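Protease VP4 (Blotched snakehead virus, PDB 2GEF) is a birnavirus serine protease, a part of the viral structural polyprotein, that works through a serine/lysine catalytic dyad and probably cleaves that polyprotein into its mature products. Local coordinates at residues L32-A37 and A154-L159; S160-Q165 and C198-A203; Q165-G170 and G186-G191. All coordinates share one frame; numbering follows the deposited sequence.

Contact 1 (L32-A37 and A154-L159)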
loop_
_atom_site.group_PDB
_atom_site.type_symbol
_atom_site.label_atom_id
_atom_site.label_comp_id
_atom_site.label_asym_id
_atom_site.label_seq_id
_atom_site.Cartn_x
_atom_site.Cartn_y
_atom_site.Cartn_z
ATOM N N LEU A 32 5.005 -1.143 1.188
ATOM C CA LEU A 32 4.310 0.013 0.594
ATOM C C LEU A 32 3.332 -0.390 -0.427
ATOM O O LEU A 32 3.564 -1.320 -1.234
ATOM C CB LEU A 32 5.321 1.020 -0.066
ATOM C CG LEU A 32 6.287 1.576 0.996
ATOM C CD1 LEU A 32 7.628 2.010 0.274
ATOM C CD2 LEU A 32 5.733 2.835 1.942
ATOM N N PHE A 33 2.241 0.386 -0.432
ATOM C CA PHE A 33 1.217 0.245 -1.398
ATOM C C PHE A 33 0.555 1.674 -1.667
ATOM O O PHE A 33 0.713 2.527 -0.857
ATOM C CB PHE A 33 0.158 -0.706 -0.923
ATOM C CG PHE A 33 -0.568 -0.280 0.381
ATOM C CD1 PHE A 33 -1.888 0.223 0.334
ATOM C CD2 PHE A 33 0.006 -0.588 1.672
ATOM C CE1 PHE A 33 -2.581 0.569 1.544
ATOM C CE2 PHE A 33 -0.701 -0.287 2.865
ATOM C CZ PHE A 33 -1.990 0.232 2.820
ATOM N N PRO A 34 -0.076 1.891 -2.858
ATOM C CA PRO A 34 -0.774 3.126 -3.179
ATOM C C PRO A 34 -2.169 3.191 -2.806
ATOM O O PRO A 34 -2.828 2.152 -2.712
ATOM C CB PRO A 34 -0.521 3.283 -4.661
ATOM C CG PRO A 34 -0.633 1.886 -5.092
ATOM C CD PRO A 34 0.141 1.089 -4.068
ATOM N N VAL A 35 -2.547 4.425 -2.364
ATOM C CA VAL A 35 -3.880 4.707 -1.882
ATOM C C VAL A 35 -4.485 5.904 -2.634
ATOM O O VAL A 35 -3.936 7.032 -2.584
ATOM C CB VAL A 35 -3.953 4.984 -0.420
ATOM C CG1 VAL A 35 -5.519 5.395 -0.015
ATOM C CG2 VAL A 35 -3.562 3.744 0.360
ATOM N N VAL A 36 -5.607 5.645 -3.347
ATOM C CA VAL A 36 -6.184 6.719 -4.165
ATOM C C VAL A 36 -7.603 7.078 -3.522
ATOM O O VAL A 36 -8.288 6.201 -2.904
ATOM C CB VAL A 36 -6.256 6.337 -5.657
ATOM C CG1 VAL A 36 -4.927 5.862 -6.223
ATOM C CG2 VAL A 36 -7.355 5.305 -5.931
ATOM N N ALA A 37 -7.995 8.341 -3.648
ATOM C CA ALA A 37 -9.276 8.840 -3.233
ATOM C C ALA A 37 -9.702 9.955 -4.198
ATOM O O ALA A 37 -8.824 10.650 -4.848
ATOM C CB ALA A 37 -9.227 9.331 -1.855
ATOM N N ALA A 154 6.565 0.060 -4.521
ATOM C CA ALA A 154 5.202 0.030 -3.925
ATOM C C ALA A 154 4.407 -1.064 -4.584
ATOM O O ALA A 154 4.510 -1.297 -5.785
ATOM C CB ALA A 154 4.521 1.422 -4.119
ATOM N N TYR A 155 3.492 -1.678 -3.880
ATOM C CA TYR A 155 2.688 -2.800 -4.445
ATOM C C TYR A 155 1.177 -2.548 -4.519
ATOM O O TYR A 155 0.527 -1.985 -3.585
ATOM C CB TYR A 155 2.944 -4.117 -3.700
ATOM C CG TYR A 155 4.408 -4.527 -3.773
ATOM C CD1 TYR A 155 4.865 -5.297 -4.828
ATOM C CD2 TYR A 155 5.326 -4.244 -2.685
ATOM C CE1 TYR A 155 6.253 -5.722 -4.937
ATOM C CE2 TYR A 155 6.750 -4.599 -2.822
ATOM C CZ TYR A 155 7.156 -5.325 -3.927
ATOM O OH TYR A 155 8.527 -5.637 -4.146
ATOM N N THR A 156 0.568 -3.068 -5.602
ATOM C CA THR A 156 -0.910 -2.958 -5.765
ATOM C C THR A 156 -1.497 -4.193 -6.425
ATOM O O THR A 156 -0.962 -4.731 -7.413
ATOM C CB THR A 156 -1.331 -1.609 -6.421
ATOM O OG1 THR A 156 -2.663 -1.284 -6.027
ATOM C CG2 THR A 156 -1.137 -1.548 -8.006
ATOM N N GLY A 157 -2.568 -4.726 -5.824
ATOM C CA GLY A 157 -3.141 -5.863 -6.384
ATOM C C GLY A 157 -4.023 -6.525 -5.362
ATOM O O GLY A 157 -3.629 -6.632 -4.211
ATOM N N CYS A 158 -5.261 -6.835 -5.759
ATOM C CA CYS A 158 -6.081 -7.733 -4.935
ATOM C C CYS A 158 -5.572 -9.157 -5.032
ATOM O O CYS A 158 -4.785 -9.506 -5.945
ATOM C CB CYS A 158 -7.561 -7.670 -5.277
ATOM S SG CYS A 158 -8.219 -6.049 -5.169
ATOM N N LEU A 159 -5.964 -9.959 -4.045
ATOM C CA LEU A 159 -5.556 -11.355 -3.994
ATOM C C LEU A 159 -6.734 -12.316 -4.084
ATOM O O LEU A 159 -7.770 -12.111 -3.463
ATOM C CB LEU A 159 -4.656 -11.687 -2.781
ATOM C CG LEU A 159 -3.193 -11.199 -2.956
ATOM C CD1 LEU A 159 -2.473 -11.508 -1.705
ATOM C CD2 LEU A 159 -2.538 -11.953 -4.111
HETATM O O HOH W 1 -3.090 -0.518 -3.314
#

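Contact 2 (S160-Q165 and C198-A203)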
loop_
_atom_site.group_PDB
_atom_site.type_symbol
_atom_site.label_atom_id
_atom_site.label_comp_id
_atom_site.label_asym_id
_atom_site.label_seq_id
_atom_site.Cartn_x
_atom_site.Cartn_y
_atom_site.Cartn_z
ATOM N N SER A 160 -6.562 -13.296 -4.954
ATOM C CA SER A 160 -7.356 -14.558 -4.937
ATOM C C SER A 160 -6.538 -15.804 -4.634
ATOM O O SER A 160 -5.965 -16.314 -5.545
ATOM C CB SER A 160 -7.893 -14.779 -6.326
ATOM O OG SER A 160 -8.814 -15.768 -6.315
ATOM N N GLY A 161 -6.554 -16.350 -3.404
ATOM C CA GLY A 161 -5.517 -17.266 -2.986
ATOM C C GLY A 161 -4.162 -16.552 -3.257
ATOM O O GLY A 161 -3.902 -15.502 -2.734
ATOM N N THR A 162 -3.287 -17.183 -4.012
ATOM C CA THR A 162 -1.923 -16.657 -4.294
ATOM C C THR A 162 -1.860 -15.969 -5.717
ATOM O O THR A 162 -0.813 -15.434 -6.082
ATOM C CB THR A 162 -0.870 -17.877 -4.250
ATOM O OG1 THR A 162 0.462 -17.374 -4.235
ATOM C CG2 THR A 162 -0.975 -18.601 -5.434
ATOM N N ASN A 163 -3.017 -15.864 -6.425
ATOM C CA ASN A 163 -3.164 -15.234 -7.753
ATOM C C ASN A 163 -3.531 -13.815 -7.567
ATOM O O ASN A 163 -4.454 -13.542 -6.867
ATOM C CB ASN A 163 -4.244 -15.954 -8.511
ATOM C CG ASN A 163 -3.770 -17.262 -9.016
ATOM O OD1 ASN A 163 -4.477 -18.280 -8.958
ATOM N ND2 ASN A 163 -2.523 -17.298 -9.416
ATOM N N VAL A 164 -2.754 -12.896 -8.109
ATOM C CA VAL A 164 -3.073 -11.508 -8.126
ATOM C C VAL A 164 -4.236 -11.196 -9.041
ATOM O O VAL A 164 -4.279 -11.683 -10.200
ATOM C CB VAL A 164 -1.813 -10.701 -8.448
ATOM C CG1 VAL A 164 -2.116 -9.118 -8.602
ATOM C CG2 VAL A 164 -0.714 -10.926 -7.259
ATOM N N GLN A 165 -5.126 -10.314 -8.581
ATOM C CA GLN A 165 -6.070 -9.606 -9.473
ATOM C C GLN A 165 -5.868 -8.151 -9.699
ATOM O O GLN A 165 -5.620 -7.376 -8.752
ATOM C CB GLN A 165 -7.455 -9.801 -8.979
ATOM C CG GLN A 165 -7.814 -11.313 -8.727
ATOM C CD GLN A 165 -9.018 -11.355 -7.889
ATOM O OE1 GLN A 165 -9.096 -10.648 -6.819
ATOM N NE2 GLN A 165 -10.045 -12.083 -8.373
ATOM N N CYS A 198 1.963 -11.410 -11.266
ATOM C CA CYS A 198 0.633 -12.081 -11.199
ATOM C C CYS A 198 0.489 -13.026 -10.059
ATOM O O CYS A 198 -0.556 -13.589 -9.811
ATOM C CB CYS A 198 0.415 -12.880 -12.535
ATOM S SG CYS A 198 0.528 -11.617 -13.851
ATOM N N THR A 199 1.569 -13.235 -9.350
ATOM C CA THR A 199 1.469 -14.138 -8.165
ATOM C C THR A 199 2.167 -13.541 -6.973
ATOM O O THR A 199 3.093 -12.726 -7.111
ATOM C CB THR A 199 1.951 -15.665 -8.462
ATOM O OG1 THR A 199 3.385 -15.717 -8.393
ATOM C CG2 THR A 199 1.452 -16.161 -9.894
ATOM N N LEU A 200 1.728 -13.988 -5.812
ATOM C CA LEU A 200 2.392 -13.633 -4.538
ATOM C C LEU A 200 3.851 -14.096 -4.335
ATOM O O LEU A 200 4.639 -13.436 -3.659
ATOM C CB LEU A 200 1.529 -14.210 -3.453
ATOM C CG LEU A 200 1.411 -13.385 -2.239
ATOM C CD1 LEU A 200 0.902 -11.959 -2.590
ATOM C CD2 LEU A 200 0.591 -14.130 -1.153
ATOM N N ASP A 201 4.175 -15.252 -4.859
ATOM C CA ASP A 201 5.563 -15.760 -4.982
ATOM C C ASP A 201 6.490 -14.862 -5.805
ATOM O O ASP A 201 7.600 -14.550 -5.358
ATOM C CB ASP A 201 5.538 -17.200 -5.483
ATOM C CG ASP A 201 5.186 -18.168 -4.319
ATOM O OD1 ASP A 201 5.827 -18.135 -3.206
ATOM O OD2 ASP A 201 4.188 -18.938 -4.476
ATOM N N ASP A 202 5.984 -14.372 -6.935
ATOM C CA ASP A 202 6.743 -13.458 -7.772
ATOM C C ASP A 202 6.881 -12.114 -7.145
ATOM O O ASP A 202 7.900 -11.510 -7.231
ATOM C CB ASP A 202 6.105 -13.262 -9.158
ATOM C CG ASP A 202 6.180 -14.507 -9.986
ATOM O OD1 ASP A 202 5.347 -14.720 -10.918
ATOM O OD2 ASP A 202 7.009 -15.337 -9.555
ATOM N N ALA A 203 5.848 -11.638 -6.525
ATOM C CA ALA A 203 5.985 -10.402 -5.687
ATOM C C ALA A 203 6.962 -10.516 -4.538
ATOM O O ALA A 203 7.656 -9.597 -4.306
ATOM C CB ALA A 203 4.608 -10.058 -5.164
HETATM O O HOH W 2 -3.250 -13.890 -11.598
#

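Contact 3 (Q165-G170 and G186-G191)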
loop_
_atom_site.group_PDB
_atom_site.type_symbol
_atom_site.label_atom_id
_atom_site.label_comp_id
_atom_site.label_asym_id
_atom_site.label_seq_id
_atom_site.Cartn_x
_atom_site.Cartn_y
_atom_site.Cartn_z
ATOM N N GLN A 165 -5.126 -10.314 -8.581
ATOM C CA GLN A 165 -6.070 -9.606 -9.473
ATOM C C GLN A 165 -5.868 -8.151 -9.699
ATOM O O GLN A 165 -5.620 -7.376 -8.752
ATOM C CB GLN A 165 -7.455 -9.801 -8.979
ATOM C CG GLN A 165 -7.814 -11.313 -8.727
ATOM C CD GLN A 165 -9.018 -11.355 -7.889
ATOM O OE1 GLN A 165 -9.096 -10.648 -6.819
ATOM N NE2 GLN A 165 -10.045 -12.083 -8.373
ATOM N N PRO A 166 -6.022 -7.687 -10.980
ATOM C CA PRO A 166 -5.654 -6.302 -11.419
ATOM C C PRO A 166 -6.651 -5.180 -10.842
ATOM O O PRO A 166 -7.872 -5.407 -10.619
ATOM C CB PRO A 166 -5.717 -6.378 -12.940
ATOM C CG PRO A 166 -6.830 -7.301 -13.161
ATOM C CD PRO A 166 -6.694 -8.421 -12.073
ATOM N N VAL A 167 -6.095 -4.021 -10.587
ATOM C CA VAL A 167 -6.866 -3.020 -9.844
ATOM C C VAL A 167 -6.996 -1.840 -10.825
ATOM O O VAL A 167 -6.230 -1.738 -11.797
ATOM C CB VAL A 167 -6.266 -2.748 -8.460
ATOM C CG1 VAL A 167 -4.952 -2.114 -8.596
ATOM C CG2 VAL A 167 -7.137 -1.836 -7.666
ATOM N N GLN A 168 -8.084 -1.099 -10.695
ATOM C CA GLN A 168 -8.267 0.147 -11.393
ATOM C C GLN A 168 -7.208 1.242 -10.939
ATOM O O GLN A 168 -6.722 1.208 -9.861
ATOM C CB GLN A 168 -9.623 0.665 -10.924
ATOM C CG GLN A 168 -10.831 0.301 -11.846
ATOM C CD GLN A 168 -11.991 1.318 -11.734
ATOM O OE1 GLN A 168 -12.306 1.932 -12.737
ATOM N NE2 GLN A 168 -12.589 1.509 -10.494
ATOM N N PHE A 169 -7.040 2.322 -11.680
ATOM C CA PHE A 169 -6.201 3.479 -11.168
ATOM C C PHE A 169 -4.701 3.265 -11.174
ATOM O O PHE A 169 -4.011 3.963 -10.487
ATOM C CB PHE A 169 -6.734 4.027 -9.801
ATOM C CG PHE A 169 -8.295 4.132 -9.790
ATOM C CD1 PHE A 169 -8.959 5.006 -10.695
ATOM C CD2 PHE A 169 -9.088 3.392 -8.876
ATOM C CE1 PHE A 169 -10.399 5.049 -10.748
ATOM C CE2 PHE A 169 -10.514 3.476 -8.926
ATOM C CZ PHE A 169 -11.141 4.277 -9.888
ATOM N N GLY A 170 -4.203 2.335 -11.942
ATOM C CA GLY A 170 -2.765 2.103 -12.039
ATOM C C GLY A 170 -1.898 3.361 -12.294
ATOM O O GLY A 170 -0.937 3.654 -11.645
ATOM N N GLY A 186 2.944 -4.823 -9.548
ATOM C CA GLY A 186 1.694 -5.556 -9.302
ATOM C C GLY A 186 0.829 -5.707 -10.538
ATOM O O GLY A 186 1.353 -6.165 -11.557
HETATM N N MSE A 187 -0.502 -5.482 -10.424
HETATM C CA MSE A 187 -1.316 -5.662 -11.618
HETATM C C MSE A 187 -2.437 -4.630 -11.586
HETATM O O MSE A 187 -3.148 -4.515 -10.554
HETATM C CB MSE A 187 -2.005 -7.050 -11.695
HETATM C CG MSE A 187 -1.229 -8.245 -11.956
HETATM SE SE MSE A 187 -2.504 -9.706 -12.193
HETATM C CE MSE A 187 -2.733 -9.400 -14.142
ATOM N N THR A 188 -2.563 -3.878 -12.699
ATOM C CA THR A 188 -3.588 -2.875 -12.856
ATOM C C THR A 188 -4.345 -3.059 -14.174
ATOM O O THR A 188 -3.784 -3.671 -15.087
ATOM C CB THR A 188 -3.074 -1.547 -12.723
ATOM O OG1 THR A 188 -2.175 -1.286 -13.797
ATOM C CG2 THR A 188 -2.370 -1.407 -11.433
ATOM N N GLN A 189 -5.621 -2.661 -14.197
ATOM C CA GLN A 189 -6.383 -2.639 -15.455
ATOM C C GLN A 189 -5.780 -1.736 -16.550
ATOM O O GLN A 189 -5.862 -2.098 -17.686
ATOM C CB GLN A 189 -7.890 -2.396 -15.233
ATOM C CG GLN A 189 -8.446 -3.462 -14.222
ATOM C CD GLN A 189 -9.828 -3.147 -13.699
ATOM O OE1 GLN A 189 -10.637 -2.595 -14.398
ATOM N NE2 GLN A 189 -10.125 -3.593 -12.500
ATOM N N ASP A 190 -5.136 -0.627 -16.229
ATOM C CA ASP A 190 -4.583 0.202 -17.303
ATOM C C ASP A 190 -3.053 -0.004 -17.567
ATOM O O ASP A 190 -2.427 0.803 -18.200
ATOM C CB ASP A 190 -4.950 1.708 -17.099
ATOM C CG ASP A 190 -4.395 2.289 -15.728
ATOM O OD1 ASP A 190 -3.885 1.423 -14.974
ATOM O OD2 ASP A 190 -4.576 3.539 -15.340
ATOM N N GLY A 191 -2.431 -1.078 -17.116
ATOM C CA GLY A 191 -0.967 -1.223 -17.385
ATOM C C GLY A 191 -0.131 -0.127 -16.698
ATOM O O GLY A 191 0.992 0.206 -17.125
#

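Contact 1 (L32-A37 and A154-L159)
Leu32 meets Ala154 and Tyr155 where two strands cross at about 60°, close over a short length and then splaying apart. Tyr155 N donates to Leu32 O at 2.7 Å. Leu32 O also lies near the plane at the edge of the Tyr155 ring, 3.7 Å from Tyr155 CD2. Beside this bond the CB atoms of Leu32 and Ala154 pack at 4.2 Å. Tyr155 O is the second tight point: Phe33 CB comes to 3.0 Å and Pro34 CD to 3.1 Å from it. Phe33 CG stands between its backbone N and carbonyl carbon (chi1 61°), and beyond CB the ring leads away from 154-159.

The far end of the contact is looser. Pro34 and Thr156 cross at about a right angle, with Pro34 CG 3.8 Å from Thr156 CB, and a water that donates to Pro34 O at 2.7 Å also bonds to Thr156 OG1. That hydroxyl has a further, weak hydrogen bond to the catalytic Lys173, and Thr156 also touches the nucleophile Ser136. Helix 138-146 packs on Phe33 and Tyr155, helix 170-178 on Pro34 and Ala154, and strand 43-52 pairs with strand 31-38.

Contact 2 (S160-Q165 and C198-A203)
Thr162, Asn163 and Val164 pair with Cys198, Thr199 and Leu200 in a short antiparallel bridge at the protein surface, between the edge strand 163-165 and the start of helix 200-209. Asn163 and Thr199 form the non-hydrogen-bonded pair, and a backbone bond closes it at each end. Leu200 N donates to Thr162 O at 2.9 Å. Val164 N reaches Cys198 O, also at 2.9 Å, but from well above the carbonyl plane. A water donates to both Val164 O and Cys198 O and bridges the two segments at this end.

Side chains pack alongside the backbone bonds. Thr162 OG1, anti to its backbone N (chi1 -168°), lies against Leu200 CB at 3.4 Å. Val164 points toward the partner segment, its CB 3.4 Å from Cys198 O and its CG2 3.9 Å from Thr199 N. Beyond the contact Val164 also packs on Leu159, Ile139 and Met187; it is the buried residue here, where its partners are partly or fully exposed. Asn163 CB points away, yet its amide swings back until ND2 is 4.2 Å from Thr199 CG2.

Thr199 also caps the helix. Its OG1 sits between the backbone N and the carbonyl carbon (chi1 81°) and accepts from Asp202 N at 3.3 Å, providing a partner for an amide in the first turn. On the other segment, Ser160 and Asn163 exchange two backbone hydrogen bonds around a type II' turn, with Gly161 at its positive-phi position. The contact thus joins two classical elements: a two-residue beta hairpin linking strands 154-160 and 163-165, and a threonine N-cap that starts the C-terminal helix.

Contact 3 (Q165-G170 and G186-G191)
Val167 and Thr188 form a single parallel beta bridge between residues 165-170, the loop that follows strand 163-165, and residues 186-191; helix 170-178 lies in the connection between the two sides. Pro166 comes first, with its CB 4.0 Å from CB of the selenomethionine Met187 and its CA against Met187 O. Its own carbonyl O receives a long, weak hydrogen bond from Gln189 NE2.

Val167 carries both backbone bonds of the bridge. Its N donates to Met187 O at 3.0 Å, and its O accepts from Gln189 N at 2.6 Å. Val167 CG1, held between backbone N and carbonyl carbon (chi1 66°), packs 3.9 Å from Thr188 CG2, and the side chain also touches the nucleophile Ser136, which places the bridge beside the catalytic site. At Gln168, CG lies 3.9 Å from Gln189 OE1, the two amide planes turned only 24° from each other.

Phe169 occupies the N-cap position of the helix that bears Lys173. Across from the helix start, Asp190, within the type I turn from Thr188 to Gly191, accepts from Asn171 N through OD2, a placement in which the helix dipole would probably favour its negative charge. A side chain on Gly170 would point at the other segment and run into Asp190 OD1 and Thr188 OG1; without one, Thr188 CG2 comes to 3.6 Å from Gly170 CA.

From the N terminus, contact 1 closes the longest span, bringing strand 31-38 of the larger sheet onto strand 154-160 of the smaller one. The chain then turns directly into contact 2, whose segments, 160-165 and 198-203, enclose the whole of contact 3. The two share Gln165, and Met187 SE packs against Val164 O and Cys198 SG where they meet. Strand 154-160 lies between strands 163-165 and 184-186: Cys158 O probably accepts from Gln165 N on one side, and Thr156 O from Met187 N on the other. Together the contacts tie both sheets to the helix carrying Lys173 and to the C-terminal helix; contacts 1 and 3 lie beside the catalytic dyad, contact 2 farther off.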